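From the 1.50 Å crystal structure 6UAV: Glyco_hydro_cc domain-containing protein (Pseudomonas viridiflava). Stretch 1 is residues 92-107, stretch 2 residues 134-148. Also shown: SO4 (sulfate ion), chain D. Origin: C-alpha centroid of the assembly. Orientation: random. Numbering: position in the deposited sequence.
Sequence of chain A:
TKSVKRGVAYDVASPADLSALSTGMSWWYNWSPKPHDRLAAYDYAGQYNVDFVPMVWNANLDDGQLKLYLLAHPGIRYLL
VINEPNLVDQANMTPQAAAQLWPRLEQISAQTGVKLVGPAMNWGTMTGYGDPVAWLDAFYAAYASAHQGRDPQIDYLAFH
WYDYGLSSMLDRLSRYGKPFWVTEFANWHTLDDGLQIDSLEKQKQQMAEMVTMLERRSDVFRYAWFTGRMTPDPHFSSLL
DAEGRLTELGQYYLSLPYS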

# COMPACT_ATOMS: atom_id res chain seq x y z
N ASN A 92 -1.92 -9.39 11.93
CA ASN A 92 -1.63 -10.22 13.11
C ASN A 92 -1.47 -11.67 12.65
O ASN A 92 -2.15 -12.57 13.19
CB ASN A 92 -2.72 -10.03 14.15
CG ASN A 92 -2.34 -10.61 15.48
OD1 ASN A 92 -1.16 -10.80 15.77
ND2 ASN A 92 -3.34 -10.96 16.26
N MET A 93 -0.55 -11.92 11.72
CA MET A 93 -0.33 -13.31 11.21
C MET A 93 1.10 -13.71 11.56
O MET A 93 2.04 -13.01 11.16
CB MET A 93 -0.56 -13.38 9.71
CG MET A 93 -2.07 -13.25 9.39
SD MET A 93 -2.35 -13.28 7.65
CE MET A 93 -2.16 -15.04 7.31
N THR A 94 1.27 -14.82 12.23
CA THR A 94 2.63 -15.36 12.44
C THR A 94 3.23 -15.76 11.11
O THR A 94 2.54 -15.92 10.10
CB THR A 94 2.59 -16.57 13.38
OG1 THR A 94 1.85 -17.58 12.69
CG2 THR A 94 1.97 -16.25 14.73
N PRO A 95 4.57 -15.91 11.05
CA PRO A 95 5.19 -16.43 9.82
C PRO A 95 4.55 -17.74 9.33
O PRO A 95 4.31 -17.88 8.10
CB PRO A 95 6.67 -16.56 10.24
CG PRO A 95 6.84 -15.39 11.23
CD PRO A 95 5.55 -15.44 12.03
N GLN A 96 4.26 -18.65 10.24
CA GLN A 96 3.62 -19.92 9.85
C GLN A 96 2.23 -19.65 9.29
O GLN A 96 1.81 -20.32 8.30
CB GLN A 96 3.64 -20.92 10.99
CG GLN A 96 5.04 -21.47 11.26
CD GLN A 96 5.57 -22.46 10.25
OE1 GLN A 96 4.86 -22.86 9.33
NE2 GLN A 96 6.84 -22.85 10.40
N ALA A 97 1.46 -18.78 9.96
CA ALA A 97 0.06 -18.55 9.51
C ALA A 97 0.12 -17.98 8.10
O ALA A 97 -0.67 -18.39 7.21
CB ALA A 97 -0.68 -17.69 10.49
N ALA A 98 1.09 -17.10 7.80
CA ALA A 98 1.17 -16.53 6.45
C ALA A 98 1.61 -17.59 5.46
O ALA A 98 1.09 -17.65 4.34
CB ALA A 98 2.04 -15.28 6.43
N ALA A 99 2.59 -18.42 5.84
CA ALA A 99 3.01 -19.55 4.99
C ALA A 99 1.79 -20.44 4.68
O ALA A 99 1.68 -20.88 3.55
CB ALA A 99 4.16 -20.34 5.62
N GLN A 100 0.95 -20.73 5.68
CA GLN A 100 -0.24 -21.60 5.48
C GLN A 100 -1.20 -20.96 4.45
O GLN A 100 -1.79 -21.70 3.59
CB GLN A 100 -0.94 -21.87 6.82
CG GLN A 100 -2.19 -22.76 6.74
CD GLN A 100 -2.54 -23.33 8.10
OE1 GLN A 100 -2.03 -22.93 9.13
NE2 GLN A 100 -3.44 -24.27 8.16
N LEU A 101 -1.42 -19.66 4.49
CA LEU A 101 -2.31 -18.94 3.53
C LEU A 101 -1.69 -18.97 2.13
O LEU A 101 -2.41 -18.91 1.15
CB LEU A 101 -2.55 -17.51 4.03
CG LEU A 101 -3.40 -16.62 3.13
CD1 LEU A 101 -4.80 -17.17 2.98
CD2 LEU A 101 -3.44 -15.20 3.65
N TRP A 102 -0.38 -18.90 2.04
CA TRP A 102 0.27 -18.43 0.80
C TRP A 102 -0.14 -19.24 -0.41
O TRP A 102 -0.37 -18.66 -1.49
CB TRP A 102 1.81 -18.35 0.97
CG TRP A 102 2.40 -17.29 0.09
CD1 TRP A 102 3.06 -17.42 -1.11
CD2 TRP A 102 2.27 -15.89 0.32
NE1 TRP A 102 3.38 -16.18 -1.59
CE2 TRP A 102 2.90 -15.23 -0.76
CE3 TRP A 102 1.69 -15.12 1.32
CZ2 TRP A 102 2.98 -13.84 -0.85
CZ3 TRP A 102 1.82 -13.74 1.25
CH2 TRP A 102 2.47 -13.12 0.19
N PRO A 103 -0.22 -20.59 -0.35
CA PRO A 103 -0.59 -21.38 -1.54
C PRO A 103 -1.95 -20.95 -2.13
O PRO A 103 -2.12 -21.04 -3.36
CB PRO A 103 -0.57 -22.83 -1.06
CG PRO A 103 0.46 -22.79 0.12
CD PRO A 103 0.14 -21.47 0.79
N ARG A 104 -2.90 -20.59 -1.29
CA ARG A 104 -4.23 -20.03 -1.73
C ARG A 104 -4.02 -18.76 -2.58
O ARG A 104 -4.71 -18.60 -3.61
CB ARG A 104 -5.11 -19.79 -0.50
CG ARG A 104 -5.66 -21.09 0.08
CD ARG A 104 -6.33 -20.84 1.41
NE ARG A 104 -7.48 -19.96 1.41
CZ ARG A 104 -8.03 -19.49 2.52
NH1 ARG A 104 -7.55 -19.92 3.68
NH2 ARG A 104 -9.10 -18.70 2.48
N LEU A 105 -3.10 -17.88 -2.18
CA LEU A 105 -2.74 -16.65 -2.94
C LEU A 105 -2.04 -17.03 -4.22
O LEU A 105 -2.32 -16.42 -5.27
CB LEU A 105 -1.92 -15.72 -2.06
CG LEU A 105 -2.57 -15.39 -0.72
CD1 LEU A 105 -1.66 -14.49 0.03
CD2 LEU A 105 -3.95 -14.72 -0.88
N GLU A 106 -1.09 -17.98 -4.16
CA GLU A 106 -0.40 -18.44 -5.38
C GLU A 106 -1.43 -19.03 -6.34
O GLU A 106 -1.24 -18.93 -7.60
CB GLU A 106 0.68 -19.46 -4.98
CG GLU A 106 1.81 -18.83 -4.24
CD GLU A 106 2.83 -19.80 -3.70
OE1 GLU A 106 2.44 -20.93 -3.40
OE2 GLU A 106 4.04 -19.40 -3.56
N GLN A 107 -2.39 -19.78 -5.83
CA GLN A 107 -3.44 -20.37 -6.68
C GLN A 107 -4.21 -19.21 -7.35
O GLN A 107 -4.48 -19.25 -8.58
CB GLN A 107 -4.36 -21.28 -5.88
CG GLN A 107 -5.45 -21.83 -6.81
CD GLN A 107 -6.37 -22.83 -6.14
OE1 GLN A 107 -7.10 -22.50 -5.19
NE2 GLN A 107 -6.37 -24.04 -6.68
N ALA A 134 13.09 -10.05 10.47
CA ALA A 134 12.92 -11.30 11.23
C ALA A 134 11.63 -11.95 10.77
O ALA A 134 11.62 -13.18 10.58
CB ALA A 134 12.86 -11.03 12.71
N TRP A 135 10.57 -11.20 10.61
CA TRP A 135 9.27 -11.80 10.19
C TRP A 135 9.43 -12.41 8.79
O TRP A 135 9.04 -13.59 8.59
CB TRP A 135 8.13 -10.78 10.35
CG TRP A 135 6.76 -11.38 10.15
CD1 TRP A 135 5.92 -11.80 11.12
CD2 TRP A 135 6.19 -11.80 8.91
NE1 TRP A 135 4.80 -12.38 10.56
CE2 TRP A 135 4.95 -12.40 9.19
CE3 TRP A 135 6.59 -11.67 7.56
CZ2 TRP A 135 4.13 -12.95 8.21
CZ3 TRP A 135 5.76 -12.17 6.57
CH2 TRP A 135 4.55 -12.80 6.90
N LEU A 136 9.98 -11.68 7.84
CA LEU A 136 10.10 -12.18 6.46
C LEU A 136 11.05 -13.37 6.39
O LEU A 136 10.73 -14.31 5.64
CB LEU A 136 10.56 -11.08 5.51
CG LEU A 136 9.52 -10.01 5.13
CD1 LEU A 136 10.22 -8.84 4.47
CD2 LEU A 136 8.45 -10.59 4.22
N ASP A 137 12.18 -13.36 7.10
CA ASP A 137 13.08 -14.53 7.14
C ASP A 137 12.27 -15.76 7.56
O ASP A 137 12.41 -16.85 6.92
CB ASP A 137 14.26 -14.31 8.05
CG ASP A 137 15.34 -13.41 7.49
OD1 ASP A 137 15.25 -13.04 6.26
OD2 ASP A 137 16.28 -13.13 8.28
N ALA A 138 11.51 -15.62 8.63
CA ALA A 138 10.76 -16.75 9.20
C ALA A 138 9.69 -17.22 8.22
O ALA A 138 9.48 -18.45 8.10
CB ALA A 138 10.17 -16.35 10.50
N PHE A 139 9.00 -16.28 7.56
CA PHE A 139 7.94 -16.61 6.58
C PHE A 139 8.57 -17.36 5.41
O PHE A 139 8.04 -18.44 5.02
CB PHE A 139 7.29 -15.29 6.12
CG PHE A 139 6.49 -15.39 4.86
CD1 PHE A 139 5.35 -16.18 4.80
CD2 PHE A 139 6.92 -14.74 3.72
CE1 PHE A 139 4.65 -16.29 3.62
CE2 PHE A 139 6.21 -14.84 2.53
CZ PHE A 139 5.06 -15.61 2.50
N TYR A 140 9.70 -16.89 4.90
CA TYR A 140 10.42 -17.60 3.82
C TYR A 140 10.81 -19.02 4.29
O TYR A 140 10.58 -20.01 3.59
CB TYR A 140 11.68 -16.84 3.42
CG TYR A 140 11.55 -15.92 2.23
CD1 TYR A 140 11.02 -14.65 2.38
CD2 TYR A 140 12.02 -16.29 0.98
CE1 TYR A 140 10.97 -13.75 1.34
CE2 TYR A 140 11.97 -15.40 -0.08
CZ TYR A 140 11.45 -14.13 0.12
OH TYR A 140 11.37 -13.25 -0.90
N ALA A 141 11.31 -19.16 5.51
CA ALA A 141 11.76 -20.48 6.02
C ALA A 141 10.55 -21.41 6.21
O ALA A 141 10.70 -22.60 5.97
CB ALA A 141 12.53 -20.25 7.29
N ALA A 142 9.40 -20.86 6.65
CA ALA A 142 8.18 -21.65 6.90
C ALA A 142 7.65 -22.14 5.56
O ALA A 142 7.32 -23.33 5.39
CB ALA A 142 7.15 -20.85 7.62
N TYR A 143 7.53 -21.24 4.60
CA TYR A 143 7.02 -21.61 3.27
C TYR A 143 7.96 -22.66 2.65
O TYR A 143 7.51 -23.73 2.17
CB TYR A 143 6.85 -20.39 2.37
CG TYR A 143 6.20 -20.82 1.08
CD1 TYR A 143 6.95 -21.38 0.08
CD2 TYR A 143 4.83 -20.74 0.88
CE1 TYR A 143 6.38 -21.80 -1.11
CE2 TYR A 143 4.23 -21.19 -0.29
CZ TYR A 143 5.01 -21.69 -1.31
OH TYR A 143 4.48 -22.20 -2.46
N ALA A 144 9.29 -22.42 2.64
CA ALA A 144 10.24 -23.33 1.98
C ALA A 144 10.17 -24.71 2.65
O ALA A 144 10.22 -25.70 1.96
CB ALA A 144 11.64 -22.77 2.02
N SER A 145 10.03 -24.78 3.97
CA SER A 145 9.86 -26.04 4.71
C SER A 145 8.67 -26.86 4.15
O SER A 145 8.79 -28.12 3.98
CB SER A 145 9.68 -25.75 6.18
OG SER A 145 9.52 -26.98 6.87
N ALA A 146 7.55 -26.18 3.93
CA ALA A 146 6.31 -26.85 3.48
C ALA A 146 6.33 -27.19 1.98
O ALA A 146 5.37 -27.91 1.55
CB ALA A 146 5.13 -25.99 3.86
N HIS A 147 7.29 -26.70 1.19
CA HIS A 147 7.26 -26.84 -0.30
C HIS A 147 8.64 -27.22 -0.85
O HIS A 147 9.05 -26.62 -1.91
CB HIS A 147 6.69 -25.55 -0.91
CG HIS A 147 5.35 -25.23 -0.35
ND1 HIS A 147 4.24 -25.92 -0.77
CD2 HIS A 147 4.97 -24.48 0.70
CE1 HIS A 147 3.20 -25.48 -0.08
NE2 HIS A 147 3.65 -24.62 0.88
N GLN A 148 9.28 -28.20 -0.22
CA GLN A 148 10.52 -28.86 -0.75
C GLN A 148 11.59 -27.79 -1.03
O GLN A 148 12.34 -27.93 -2.02
CB GLN A 148 10.26 -29.59 -2.07
CG GLN A 148 9.40 -30.84 -1.97
CD GLN A 148 9.13 -31.47 -3.34
OE1 GLN A 148 8.14 -31.15 -4.01
NE2 GLN A 148 10.02 -32.35 -3.78
S SO4 D . 4.18 -28.35 -3.43
O1 SO4 D . 5.42 -28.22 -4.12
O2 SO4 D . 3.57 -29.60 -3.78
O3 SO4 D . 4.43 -28.36 -2.03
O4 SO4 D . 3.29 -27.26 -3.79
O HOH W 1 5.54 -24.51 7.04
O HOH W 2 2.31 -23.58 3.15

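The helix that starts at Pro 95 and the helix of the second stretch pack at a crossing angle of -48°, their axes approaching to 8.1 Å and their contact burying 637 Å² in total. Where the backbones come closest, the first helix presents Pro 95 and Ala 99, and the second sets the methyls of Ala 138 and Ala 142 against them. The CA atoms of Pro 95 and Phe 139 lie 4.3 Å apart and those of Ala 99 and Tyr 143 4.8 Å apart, and at these points methyl groups and a proline ring occupy the space between the helices. Ala 99 CB lies 3.6 Å from Ala 142 CB and equally 3.6 Å from the backbone N of Tyr 143; Pro 95 CB lies 3.5 Å from Ala 138 CB.

The larger bumps come from the second helix. Phe 139, with chi1 in the t well, leaves its backbone sideways but swings its ring into a hollow formed by Pro 95, Ala 98, Ala 99 and Trp 102. Its edge meets the floor of this hollow: Phe 139 CE1 is 3.7 Å from Ala 99 N, and Phe 139 CZ is 3.6 Å from Trp 102 CD2. The latter contact is part of an edge-to-face pair in which the phenylalanine edge points at the indole face, with planes at 68°.

One turn on, Tyr 143 repeats the arrangement, also with a t rotamer, and fills the next hollow, among Ala 99, Trp 102, Pro 103 and Glu 106. Trp 102 thus helps to line both pockets, offering a face to Phe 139 and an edge, in an offset arrangement, to the face of Tyr 143. At the end of the tyrosine, the hydroxyl OH donates a hydrogen bond of 2.6 Å to Glu 106 OE1, giving a polar end to an otherwise largely apolar pocket.

At the start of the first helix, Trp 135 lays one face of its indole against Pro 95. Pro 95 CG sits over that face, 3.8 Å from the centroid of the five-membered ring, in a CH-pi contact, while Ala 98 CB lies at the ring edge, 3.6 Å from Trp 135 CH2. The same indole donates from NE1 to Met 93 O at 2.9 Å, so the indole meets this end of the helix through both a packed face and a hydrogen bond. Just beyond Met 93, Thr 94 OG1 caps the helix by accepting from Ala 97 N at 3.0 Å.

Water completes the margins. One molecule donates to both Gln 96 OE1 and Ala 142 O; another links Ala 99 O with His 147 NE2. On the other side of its imidazole, His 147 ND1 donates to sulfate O3 at 2.8 Å.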